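Local coordinates for sugar ABC transporter, periplasmic sugar-binding protein (Caulobacter crescentus, PDB 4IRX) that binds myo-inositol in the periplasm, probably handing it to an ABC transporter for uptake into the cell, at residues D122-T127 with V197-N202; D204-A209 with V223-F228; G152-L157 with F164-E169; N113-R118 with L277-I282; V136-N139 with S145-E148. One frame throughout, in Å; residues are numbered along the deposited sequence. Where two conformers were deposited one is given.

Contact 1 (D122-T127 with V197-N202). With INS (1,2,3,4,5,6-hexahydroxy-cyclohexane), chain C.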
# COMPACT_ATOMS: atom_id res chain seq x y z
N ASP A 122 6.80 10.59 -13.29
CA ASP A 122 7.06 10.61 -14.73
C ASP A 122 5.83 11.13 -15.46
O ASP A 122 5.96 11.87 -16.44
CB ASP A 122 7.49 9.23 -15.27
CG ASP A 122 8.92 8.86 -14.92
OD1 ASP A 122 9.70 9.72 -14.46
OD2 ASP A 122 9.26 7.66 -15.08
N TRP A 123 4.65 10.78 -14.97
CA TRP A 123 3.42 11.34 -15.50
C TRP A 123 3.40 12.87 -15.38
O TRP A 123 2.99 13.58 -16.32
CB TRP A 123 2.16 10.71 -14.86
CG TRP A 123 0.89 11.32 -15.39
CD1 TRP A 123 0.14 10.90 -16.44
CD2 TRP A 123 0.27 12.51 -14.90
NE1 TRP A 123 -0.93 11.75 -16.63
CE2 TRP A 123 -0.88 12.75 -15.69
CE3 TRP A 123 0.56 13.40 -13.86
CZ2 TRP A 123 -1.73 13.85 -15.47
CZ3 TRP A 123 -0.29 14.49 -13.64
CH2 TRP A 123 -1.41 14.69 -14.44
N VAL A 124 3.80 13.38 -14.22
CA VAL A 124 3.85 14.83 -14.02
C VAL A 124 4.81 15.47 -15.03
O VAL A 124 4.48 16.46 -15.67
CB VAL A 124 4.27 15.20 -12.57
CG1 VAL A 124 4.41 16.72 -12.45
CG2 VAL A 124 3.26 14.63 -11.57
N VAL A 125 6.00 14.89 -15.17
CA VAL A 125 7.02 15.48 -16.02
C VAL A 125 6.58 15.45 -17.49
O VAL A 125 6.79 16.40 -18.24
CB VAL A 125 8.38 14.82 -15.80
CG1 VAL A 125 9.41 15.38 -16.80
CG2 VAL A 125 8.83 15.08 -14.39
N LYS A 126 5.89 14.39 -17.89
CA LYS A 126 5.40 14.31 -19.27
C LYS A 126 4.26 15.29 -19.52
O LYS A 126 4.17 15.92 -20.58
CB LYS A 126 4.95 12.88 -19.59
CG LYS A 126 4.14 12.76 -20.88
CD LYS A 126 3.85 11.31 -21.20
CE LYS A 126 2.93 11.18 -22.41
NZ LYS A 126 2.56 9.75 -22.65
N THR A 127 3.40 15.45 -18.52
CA THR A 127 2.19 16.25 -18.64
C THR A 127 2.46 17.74 -18.49
O THR A 127 1.74 18.58 -19.03
CB THR A 127 1.15 15.76 -17.59
OG1 THR A 127 0.86 14.39 -17.85
CG2 THR A 127 -0.15 16.58 -17.62
N VAL A 197 -0.74 19.73 -9.31
CA VAL A 197 -0.91 18.30 -9.11
C VAL A 197 -0.81 17.99 -7.63
O VAL A 197 0.06 18.53 -6.94
CB VAL A 197 0.17 17.48 -9.85
CG1 VAL A 197 0.03 15.95 -9.57
CG2 VAL A 197 0.15 17.79 -11.34
N ILE A 198 -1.73 17.17 -7.15
CA ILE A 198 -1.65 16.58 -5.81
C ILE A 198 -1.43 15.08 -6.02
O ILE A 198 -2.33 14.35 -6.48
CB ILE A 198 -2.94 16.84 -5.00
CG1 ILE A 198 -3.27 18.32 -4.99
CG2 ILE A 198 -2.75 16.38 -3.58
CD1 ILE A 198 -4.57 18.69 -4.29
N LEU A 199 -0.24 14.62 -5.68
CA LEU A 199 0.10 13.20 -5.75
C LEU A 199 -0.20 12.56 -4.41
O LEU A 199 0.42 12.89 -3.40
CB LEU A 199 1.59 13.01 -6.08
CG LEU A 199 2.13 13.47 -7.44
CD1 LEU A 199 3.59 13.08 -7.62
CD2 LEU A 199 1.30 12.87 -8.58
N CYS A 200 -1.19 11.66 -4.40
CA CYS A 200 -1.61 11.01 -3.17
C CYS A 200 -1.21 9.56 -3.22
O CYS A 200 -1.49 8.86 -4.20
CB CYS A 200 -3.13 11.10 -3.03
SG CYS A 200 -3.72 12.78 -2.91
N LEU A 201 -0.56 9.10 -2.15
CA LEU A 201 0.05 7.78 -2.19
C LEU A 201 -0.90 6.63 -1.80
O LEU A 201 -0.48 5.48 -1.64
CB LEU A 201 1.37 7.77 -1.40
CG LEU A 201 2.59 8.28 -2.18
CD1 LEU A 201 2.41 9.61 -2.89
CD2 LEU A 201 3.77 8.35 -1.24
N ASN A 202 -2.19 6.93 -1.68
CA ASN A 202 -3.22 5.91 -1.83
C ASN A 202 -4.52 6.54 -2.30
O ASN A 202 -4.69 7.76 -2.24
CB ASN A 202 -3.38 4.96 -0.61
CG ASN A 202 -4.22 5.53 0.51
OD1 ASN A 202 -4.71 6.65 0.44
ND2 ASN A 202 -4.40 4.75 1.56
C1 INS C . -0.74 -0.12 0.46
C2 INS C . -1.91 0.64 -0.08
C3 INS C . -2.71 1.18 1.08
C4 INS C . -1.87 2.09 1.91
C5 INS C . -0.73 1.35 2.50
C6 INS C . 0.10 0.70 1.41
O1 INS C . 0.05 -0.61 -0.60
O2 INS C . -1.45 1.67 -0.90
O3 INS C . -3.87 1.83 0.62
O4 INS C . -2.63 2.70 2.91
O5 INS C . 0.04 2.22 3.27
O6 INS C . 1.20 0.02 1.94
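With chi1 of Val-124 and Val-197 at 175° and 177°, each valine holds CG1 anti to its own backbone N and CG2 beside that N, which turns one methyl of each toward the other: Val-124 CG2 and Val-197 CG1 meet tip to tip at 4.0 Å. The same Val-124 CG2 lies 4.0 Å from Leu-199 CD2, so one methyl of the helix is shared by two strand residues that point to the same side, i and i+2. Val-197 CG2 lies near the plane of the indole, 4.0 Å from Trp-123 CZ3 at its edge. Over one face of that indole sits Thr-127 OG1, which donates to Trp-123 O at 2.7 Å. These cross-contacts are apolar, and no hydrogen bond joins the segments. Beyond the strand end, Asn-202 performs two tasks: ND2 donates to inositol O4 at 3.0 Å and O3 at 3.1 Å, while OD1 caps the helix that follows by accepting from Met-205 N. A leucine in place of Asn-202 would probably leave O3 and O4 without this donor and the helix start without its cap. Segment 122-127 of helix 113-127 and strand 197-200 run nearly antiparallel (165°) with axes 10.8 Å apart, the packing of a helix on a parallel sheet in a periplasmic binding protein lobe, whose strand ends carry the inositol site.

Contact 2 (D204-A209 with V223-F228)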
# COMPACT_ATOMS: atom_id res chain seq x y z
N ASP A 204 -7.64 6.09 -1.13
CA ASP A 204 -8.49 6.53 -0.02
C ASP A 204 -8.21 8.00 0.32
O ASP A 204 -9.12 8.82 0.44
CB ASP A 204 -8.25 5.60 1.19
CG ASP A 204 -9.38 5.61 2.22
OD1 ASP A 204 -10.55 5.92 1.89
OD2 ASP A 204 -9.10 5.27 3.40
N MSE A 205 -6.92 8.34 0.42
CA MSE A 205 -6.51 9.72 0.65
C MSE A 205 -6.81 10.58 -0.56
O MSE A 205 -7.18 11.74 -0.40
CB MSE A 205 -5.02 9.80 0.99
CG MSE A 205 -4.65 9.16 2.34
SE MSE A 205 -2.79 9.42 2.79
CE MSE A 205 -1.98 8.56 1.24
N ALA A 206 -6.59 10.07 -1.77
CA ALA A 206 -6.91 10.80 -2.98
C ALA A 206 -8.36 11.24 -3.02
O ALA A 206 -8.64 12.34 -3.49
CB ALA A 206 -6.57 9.96 -4.25
N MSE A 207 -9.27 10.42 -2.51
CA MSE A 207 -10.68 10.80 -2.44
C MSE A 207 -10.84 12.02 -1.54
O MSE A 207 -11.56 12.97 -1.89
CB MSE A 207 -11.52 9.62 -1.97
CG MSE A 207 -11.45 8.44 -2.92
SE MSE A 207 -12.11 8.74 -4.70
CE MSE A 207 -13.83 9.49 -4.24
N GLY A 208 -10.17 12.02 -0.39
CA GLY A 208 -10.15 13.20 0.46
C GLY A 208 -9.57 14.45 -0.18
O GLY A 208 -10.10 15.56 -0.02
N ALA A 209 -8.49 14.28 -0.92
CA ALA A 209 -7.90 15.43 -1.59
C ALA A 209 -8.80 15.95 -2.69
O ALA A 209 -8.91 17.18 -2.85
CB ALA A 209 -6.50 15.09 -2.15
N VAL A 223 -6.38 21.59 -10.92
CA VAL A 223 -5.68 21.01 -9.77
C VAL A 223 -5.95 19.52 -9.89
O VAL A 223 -7.01 19.04 -9.52
CB VAL A 223 -6.22 21.56 -8.43
CG1 VAL A 223 -5.45 20.96 -7.24
CG2 VAL A 223 -6.16 23.08 -8.44
N LYS A 224 -4.96 18.79 -10.41
CA LYS A 224 -5.11 17.39 -10.75
C LYS A 224 -4.70 16.47 -9.62
O LYS A 224 -3.66 16.67 -9.00
CB LYS A 224 -4.28 17.08 -11.98
CG LYS A 224 -4.73 17.86 -13.19
CD LYS A 224 -4.02 17.40 -14.44
CE LYS A 224 -4.48 18.21 -15.66
NZ LYS A 224 -5.92 18.01 -15.97
N VAL A 225 -5.48 15.42 -9.41
CA VAL A 225 -5.21 14.48 -8.34
C VAL A 225 -4.87 13.11 -8.91
O VAL A 225 -5.57 12.61 -9.78
CB VAL A 225 -6.45 14.36 -7.39
CG1 VAL A 225 -6.28 13.25 -6.37
CG2 VAL A 225 -6.73 15.70 -6.69
N ILE A 226 -3.78 12.53 -8.41
CA ILE A 226 -3.34 11.20 -8.80
C ILE A 226 -3.26 10.37 -7.54
O ILE A 226 -2.79 10.86 -6.50
CB ILE A 226 -1.94 11.20 -9.44
CG1 ILE A 226 -1.93 12.06 -10.69
CG2 ILE A 226 -1.51 9.80 -9.81
CD1 ILE A 226 -0.82 11.67 -11.61
N GLY A 227 -3.77 9.15 -7.61
CA GLY A 227 -3.73 8.25 -6.47
C GLY A 227 -2.87 7.01 -6.72
O GLY A 227 -2.05 6.95 -7.63
N PHE A 228 -3.12 6.02 -5.89
CA PHE A 228 -2.39 4.76 -5.92
C PHE A 228 -3.32 3.74 -5.31
O PHE A 228 -3.87 3.97 -4.23
CB PHE A 228 -1.10 4.91 -5.07
CG PHE A 228 0.00 3.92 -5.44
CD1 PHE A 228 -0.11 2.57 -5.10
CD2 PHE A 228 1.15 4.36 -6.10
CE1 PHE A 228 0.92 1.65 -5.44
CE2 PHE A 228 2.19 3.46 -6.43
CZ PHE A 228 2.08 2.10 -6.10
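Ala-206 and Gly-227 bring their backbones to a CA-to-CA distance of 5.4 Å, the nearest approach of helix segment 204-209 to segment 223-228, and no hydrogen bond crosses between them. The small side chain of Ala-206 fills this narrow interval: its CB lies 4.0 Å from Gly-227 CA. A beta carbon built on Gly-227 would point toward the helix and come within about 3.2 Å of Ala-206 CB, so a side chain at this position would be tight against the Ala-206 methyl. Two residues earlier, Val-225, in the strand proper, points to the same side. Its CG1, anti to the backbone N (chi1 172°), comes up to Ala-206 from the strand and touches both the methyl, CB at 3.9 Å, and the backbone carbonyl, Ala-206 O at 3.8 Å. Between these two, Ile-226 directs its side chain away from the helix, onto the other side of the sheet, where it packs on Met-120 and Trp-123 of helix 113-127. Ala-209, one turn on from Ala-206, also faces the strand but at a longer distance, Ala-209 CB standing 4.6 Å from Val-225 CG2; it packs on Cys-200 of strand 197-200 as well. The strand is thus sandwiched between helix layers, and the contact closes the beta-alpha-beta crossover of strand 197-200, helix 203-215 and strand 224-226, a unit of the parallel alpha/beta sheet in this binding-protein lobe.

Contact 3 (G152-L157 with F164-E169)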
# COMPACT_ATOMS: atom_id res chain seq x y z
N GLY A 152 10.53 7.16 -5.21
CA GLY A 152 10.29 7.13 -6.64
C GLY A 152 9.75 8.47 -7.16
O GLY A 152 10.15 8.95 -8.23
N VAL A 153 8.85 9.08 -6.40
CA VAL A 153 8.32 10.43 -6.71
C VAL A 153 9.45 11.47 -6.72
O VAL A 153 9.59 12.24 -7.67
CB VAL A 153 7.24 10.85 -5.70
CG1 VAL A 153 6.91 12.33 -5.84
CG2 VAL A 153 5.98 10.00 -5.89
N HIS A 154 10.28 11.44 -5.69
CA HIS A 154 11.44 12.31 -5.60
C HIS A 154 12.37 12.11 -6.79
O HIS A 154 12.86 13.08 -7.37
CB HIS A 154 12.20 12.02 -4.32
CG HIS A 154 11.48 12.45 -3.08
ND1 HIS A 154 11.91 12.09 -1.82
CD2 HIS A 154 10.37 13.20 -2.91
CE1 HIS A 154 11.10 12.63 -0.92
NE2 HIS A 154 10.15 13.29 -1.55
N ASP A 155 12.65 10.84 -7.12
CA ASP A 155 13.54 10.53 -8.24
C ASP A 155 13.04 11.18 -9.54
O ASP A 155 13.81 11.83 -10.26
CB ASP A 155 13.63 9.02 -8.51
CG ASP A 155 14.38 8.24 -7.43
OD1 ASP A 155 15.11 8.83 -6.62
OD2 ASP A 155 14.21 6.98 -7.41
N GLY A 156 11.75 11.03 -9.84
CA GLY A 156 11.23 11.52 -11.09
C GLY A 156 11.16 13.03 -11.14
O GLY A 156 11.46 13.63 -12.17
N LEU A 157 10.78 13.66 -10.03
CA LEU A 157 10.74 15.11 -10.01
C LEU A 157 12.15 15.75 -9.98
O LEU A 157 12.35 16.79 -10.60
CB LEU A 157 9.87 15.63 -8.85
CG LEU A 157 8.41 15.13 -8.93
CD1 LEU A 157 7.59 15.71 -7.78
CD2 LEU A 157 7.78 15.45 -10.30
N PHE A 164 10.09 21.64 -11.50
CA PHE A 164 9.10 20.76 -10.87
C PHE A 164 9.20 20.91 -9.38
O PHE A 164 10.10 20.36 -8.76
CB PHE A 164 9.30 19.32 -11.32
CG PHE A 164 9.10 19.17 -12.79
CD1 PHE A 164 7.84 18.92 -13.30
CD2 PHE A 164 10.15 19.38 -13.68
CE1 PHE A 164 7.62 18.84 -14.66
CE2 PHE A 164 9.94 19.30 -15.07
CZ PHE A 164 8.68 19.03 -15.56
N LYS A 165 8.31 21.70 -8.78
CA LYS A 165 8.50 22.05 -7.38
C LYS A 165 7.63 21.24 -6.45
O LYS A 165 6.42 21.16 -6.62
CB LYS A 165 8.22 23.53 -7.18
CG LYS A 165 9.16 24.39 -8.05
CD LYS A 165 9.10 25.88 -7.78
CE LYS A 165 9.97 26.62 -8.79
NZ LYS A 165 11.43 26.33 -8.65
N ILE A 166 8.26 20.62 -5.46
CA ILE A 166 7.50 19.98 -4.39
C ILE A 166 7.23 21.06 -3.37
O ILE A 166 8.09 21.39 -2.56
CB ILE A 166 8.23 18.77 -3.77
CG1 ILE A 166 8.51 17.70 -4.84
CG2 ILE A 166 7.38 18.16 -2.66
CD1 ILE A 166 9.24 16.45 -4.31
N VAL A 167 6.04 21.65 -3.46
CA VAL A 167 5.69 22.80 -2.63
C VAL A 167 5.51 22.40 -1.18
O VAL A 167 5.97 23.11 -0.28
CB VAL A 167 4.49 23.55 -3.21
CG1 VAL A 167 4.86 24.18 -4.53
CG2 VAL A 167 3.36 22.60 -3.45
N THR A 168 4.88 21.25 -0.94
CA THR A 168 4.93 20.66 0.39
C THR A 168 4.70 19.16 0.28
O THR A 168 4.13 18.66 -0.68
CB THR A 168 3.93 21.34 1.36
OG1 THR A 168 4.10 20.79 2.67
CG2 THR A 168 2.53 21.14 0.89
N GLU A 169 5.26 18.45 1.25
CA GLU A 169 5.10 17.00 1.33
C GLU A 169 4.66 16.69 2.76
O GLU A 169 5.37 17.06 3.71
CB GLU A 169 6.42 16.32 0.97
CG GLU A 169 6.44 14.80 1.10
CD GLU A 169 7.73 14.21 0.55
OE1 GLU A 169 8.09 14.49 -0.63
OE2 GLU A 169 8.41 13.48 1.31
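A beta-alpha-beta unit, strand 132-138, helix 144-160 and strand 164-171, is closed here by the helix packing back on its second strand. Leu-157 and Ile-166 form the apolar part, Leu-157 CD1 resting 3.7 Å from Ile-166 CG1. Ile-166 also reaches His-154, with CD1 at 3.7 Å from His-154 CD2, the two side chains crossing at about a right angle. His-154 then turns its NE2 to Glu-169, donating to OE1 at 2.6 Å in a nearly straight bond (172°). The acceptor uses its syn lone pair and lies in the imidazole plane; ring and carboxylate are nearly coplanar (18° apart). Glu-169 arrives from the opposite direction on an extended chain, CG anti to the backbone N (chi1 176°). A short bond to a carboxylate is likely to stabilise a protonated imidazole. A leucine replacing His-154 would probably leave Glu-169 OE1 without this donor and its carboxylate free to turn. Glu-169 also lies on Val-136 of the neighbouring strand 132-138, while Leu-157 packs on Ala-121 and Phe-164 on Val-125 of helix 113-127.

Contact 4 (N113-R118 with L277-I282)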
# COMPACT_ATOMS: atom_id res chain seq x y z
N ASN A 113 7.48 -0.48 -5.28
CA ASN A 113 6.91 0.81 -4.93
C ASN A 113 7.74 2.00 -5.37
O ASN A 113 7.18 3.08 -5.63
CB ASN A 113 6.60 0.85 -3.43
CG ASN A 113 5.29 0.14 -3.10
OD1 ASN A 113 4.25 0.46 -3.69
ND2 ASN A 113 5.33 -0.85 -2.21
N VAL A 114 9.05 1.80 -5.49
CA VAL A 114 9.89 2.82 -6.13
C VAL A 114 9.44 3.04 -7.58
O VAL A 114 9.25 4.18 -8.01
CB VAL A 114 11.39 2.47 -6.09
CG1 VAL A 114 12.18 3.55 -6.85
CG2 VAL A 114 11.90 2.32 -4.65
N ALA A 115 9.23 1.96 -8.33
CA ALA A 115 8.74 2.11 -9.69
C ALA A 115 7.36 2.75 -9.70
O ALA A 115 7.06 3.53 -10.59
CB ALA A 115 8.70 0.77 -10.40
N GLY A 116 6.51 2.41 -8.73
CA GLY A 116 5.19 3.04 -8.66
C GLY A 116 5.22 4.54 -8.44
O GLY A 116 4.52 5.27 -9.14
N GLY A 117 6.04 4.97 -7.49
CA GLY A 117 6.21 6.39 -7.23
C GLY A 117 6.82 7.09 -8.43
O GLY A 117 6.39 8.19 -8.82
N ARG A 118 7.79 6.44 -9.06
CA ARG A 118 8.44 7.02 -10.24
C ARG A 118 7.45 7.17 -11.41
O ARG A 118 7.51 8.16 -12.14
CB ARG A 118 9.68 6.18 -10.65
CG ARG A 118 10.40 6.68 -11.89
CD ARG A 118 10.98 8.01 -11.60
NE ARG A 118 11.66 8.65 -12.74
CZ ARG A 118 12.98 8.82 -12.83
NH1 ARG A 118 13.79 8.33 -11.90
NH2 ARG A 118 13.48 9.49 -13.87
N LEU A 277 6.19 -7.10 -7.73
CA LEU A 277 5.30 -6.96 -8.89
C LEU A 277 5.40 -5.58 -9.50
O LEU A 277 5.40 -4.59 -8.78
CB LEU A 277 3.85 -7.19 -8.50
CG LEU A 277 3.52 -8.54 -7.89
CD1 LEU A 277 2.02 -8.60 -7.63
CD2 LEU A 277 3.94 -9.66 -8.81
N LYS A 278 5.42 -5.51 -10.83
CA LYS A 278 5.51 -4.23 -11.53
C LYS A 278 4.17 -3.52 -11.51
O LYS A 278 3.17 -4.07 -11.97
CB LYS A 278 5.92 -4.44 -12.99
CG LYS A 278 6.12 -3.15 -13.79
CD LYS A 278 6.41 -3.50 -15.25
CE LYS A 278 5.13 -3.94 -15.94
NZ LYS A 278 5.28 -4.11 -17.41
N PRO A 279 4.15 -2.28 -11.00
CA PRO A 279 2.91 -1.51 -11.02
C PRO A 279 2.66 -0.92 -12.40
O PRO A 279 3.58 -0.77 -13.20
CB PRO A 279 3.19 -0.41 -10.00
CG PRO A 279 4.68 -0.16 -10.16
CD PRO A 279 5.27 -1.52 -10.43
N VAL A 280 1.42 -0.54 -12.65
CA VAL A 280 1.03 0.05 -13.92
C VAL A 280 0.19 1.29 -13.66
O VAL A 280 -0.78 1.24 -12.88
CB VAL A 280 0.17 -0.93 -14.73
CG1 VAL A 280 -0.16 -0.34 -16.10
CG2 VAL A 280 0.86 -2.27 -14.88
N LEU A 281 0.53 2.40 -14.30
CA LEU A 281 -0.30 3.61 -14.21
C LEU A 281 -1.62 3.41 -14.95
O LEU A 281 -1.64 2.94 -16.10
CB LEU A 281 0.44 4.81 -14.80
CG LEU A 281 -0.20 6.18 -14.56
CD1 LEU A 281 0.09 6.62 -13.18
CD2 LEU A 281 0.36 7.19 -15.56
N ILE A 282 -2.72 3.78 -14.30
CA ILE A 282 -4.07 3.63 -14.84
C ILE A 282 -4.66 5.01 -15.10
O ILE A 282 -4.78 5.81 -14.17
CB ILE A 282 -4.99 2.87 -13.86
CG1 ILE A 282 -4.45 1.46 -13.56
CG2 ILE A 282 -6.41 2.77 -14.42
CD1 ILE A 282 -4.51 0.48 -14.75
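Pro-279 meets the first turn of helix 113-127 with the tip of its ring, and the contact is built from that ring and two small residues. The pyrrolidine is puckered C-gamma endo, and its CG lies 3.5 Å from Gly-116 N and 3.6 Å from Gly-116 CA, against the helix backbone itself. A beta carbon placed on Gly-116 would lie about 3.7 Å from Pro-279 CG, an ordinary contact distance. Beside it, Ala-115 offers its methyl to the flank of the same ring, CB being 4.1 Å from Pro-279 CD. Ala-115 C lies 4.0 Å from Pro-279 CG, so the proline touches the peptide that links the two residues. No hydrogen bond crosses, and with 102 Å² buried in all the contact is small. The neighbouring side chains turn elsewhere. Val-280 points away from the helix. The side chain of Leu-281, like that of Pro-279, packs on Val-247 of strand 246-248. Asn-113 points its CB away as well; its OD1 accepts from Arg-149 NE, and its amide group lies against Ser-145 on helix 144-160. On one side of the proline, Leu-277 makes backbone bonds with Gly-110 and Asp-112; on the other, Val-280 and Ile-282 make theirs with Glu-248 and Thr-246 of strand 246-248. Pro-279 thus sits between two sets of strand partners, beside the start of a helix, a position consistent with one of the connections between the lobes of a two-lobed periplasmic binding protein.

Contact 5 (V136-N139 with S145-E148). With INS (1,2,3,4,5,6-hexahydroxy-cyclohexane), chain C.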
# COMPACT_ATOMS: atom_id res chain seq x y z
N VAL A 136 2.66 16.56 -2.32
CA VAL A 136 2.74 15.11 -2.11
C VAL A 136 2.11 14.77 -0.77
O VAL A 136 2.46 15.34 0.26
CB VAL A 136 4.22 14.60 -2.20
CG1 VAL A 136 4.29 13.05 -1.99
CG2 VAL A 136 4.83 15.02 -3.52
N ILE A 137 1.09 13.90 -0.80
CA ILE A 137 0.40 13.44 0.41
C ILE A 137 0.73 11.95 0.60
O ILE A 137 0.38 11.11 -0.23
CB ILE A 137 -1.14 13.60 0.30
CG1 ILE A 137 -1.51 15.05 -0.05
CG2 ILE A 137 -1.81 13.11 1.58
CD1 ILE A 137 -1.22 16.05 1.04
N THR A 138 1.45 11.63 1.67
CA THR A 138 2.02 10.29 1.82
C THR A 138 1.15 9.35 2.66
O THR A 138 0.34 9.79 3.49
CB THR A 138 3.44 10.31 2.44
OG1 THR A 138 3.34 10.64 3.84
CG2 THR A 138 4.32 11.33 1.74
N ASN A 139 1.29 8.05 2.38
CA ASN A 139 0.63 7.00 3.16
C ASN A 139 1.45 6.60 4.39
O ASN A 139 2.60 7.03 4.54
CB ASN A 139 0.41 5.78 2.26
CG ASN A 139 1.72 5.18 1.76
OD1 ASN A 139 2.54 5.88 1.16
ND2 ASN A 139 1.90 3.86 1.98
N SER A 145 6.42 0.80 1.99
CA SER A 145 5.71 1.22 0.79
C SER A 145 5.66 2.74 0.68
O SER A 145 5.78 3.29 -0.42
CB SER A 145 4.31 0.61 0.75
OG SER A 145 3.57 1.04 1.87
N SER A 146 5.50 3.43 1.81
CA SER A 146 5.53 4.89 1.81
C SER A 146 6.93 5.39 1.49
O SER A 146 7.12 6.23 0.62
CB SER A 146 5.08 5.40 3.17
OG SER A 146 5.04 6.82 3.16
N ILE A 147 7.91 4.87 2.20
CA ILE A 147 9.29 5.28 1.99
C ILE A 147 9.72 5.10 0.53
O ILE A 147 10.30 6.01 -0.07
CB ILE A 147 10.22 4.50 2.94
CG1 ILE A 147 9.87 4.85 4.39
CG2 ILE A 147 11.67 4.77 2.61
CD1 ILE A 147 10.47 3.91 5.42
N GLU A 148 9.38 3.96 -0.05
CA GLU A 148 9.78 3.68 -1.43
C GLU A 148 8.96 4.45 -2.48
O GLU A 148 9.50 4.92 -3.49
CB GLU A 148 9.69 2.18 -1.70
CG GLU A 148 10.76 1.41 -0.95
CD GLU A 148 10.52 -0.08 -0.99
OE1 GLU A 148 9.57 -0.50 -1.68
OE2 GLU A 148 11.28 -0.82 -0.32
C1 INS C . -0.74 -0.12 0.46
C2 INS C . -1.91 0.64 -0.08
C3 INS C . -2.71 1.18 1.08
C4 INS C . -1.87 2.09 1.91
C5 INS C . -0.73 1.35 2.50
C6 INS C . 0.10 0.70 1.41
O1 INS C . 0.05 -0.61 -0.60
O2 INS C . -1.45 1.67 -0.90
O3 INS C . -3.87 1.83 0.62
O4 INS C . -2.63 2.70 2.91
O5 INS C . 0.04 2.22 3.27
O6 INS C . 1.20 0.02 1.94
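Asn-139 and Ser-146 are joined through a backbone oxygen: in one of the two conformers of Ser-146, its OG donates to Asn-139 O at 2.8 Å, standing above the carbonyl plane and not on a lone pair. The hydroxyl gets there because OG is anti to the backbone N of Ser-146 (chi1 -177°), pointing it back at the strand end. In that conformer Ser-146 CB lies beside the Asn-139 amide oxygen, 3.3 Å from OD1. The Asn-139 amide nitrogen has two acceptors. Its strong bond goes to inositol O5, with ND2 at 2.8 Å and an almost straight angle of 174°; a weak one runs to Ser-145 OG at 3.3 Å, bent to 131°. This places the ligand at the carboxyl end of strand 132-138, where the loop to helix 144-160 begins, the usual site of a pocket in a parallel alpha/beta sheet and, in this periplasmic binding protein, one wall of the cleft. Ser-145 OG lies 2.6 Å from inositol O6 and is also hydrogen-bonded to Ser-143 OG. Thr-138, the last residue of the strand, takes part through CB, 3.9 Å from Ser-146 OG in the same conformer, and its O accepts from Thr-171 OG1. Around the inositol, Asp-140 OD2, Ser-174 OG and Arg-149 NH2 bring further bonds from this lobe, while Gln-20 OE1 and Asp-96 OD2 add others.

How the contacts relate
From the N terminus, helix 113-127 opens two loops: 113-118 waits for 277-282, so contact 4 closes the longest one, and 122-127 is met by 197-202 in contact 1, nested inside it. Within contact 1 lie contact 5 (136-139 with 145-148) and then contact 3 (152-157 with 164-169), which follow in series on helix 144-160. Contact 2 comes after contact 1 closes, still inside contact 4. None of the loops cross. Contacts 1, 2, 3 and 5 all reach the sheet of strands 164-171, 132-138, 197-200 and 224-226, while contact 4 ties helix 113-127 to strand 275-282. Contacts 1 and 5 both touch the inositol.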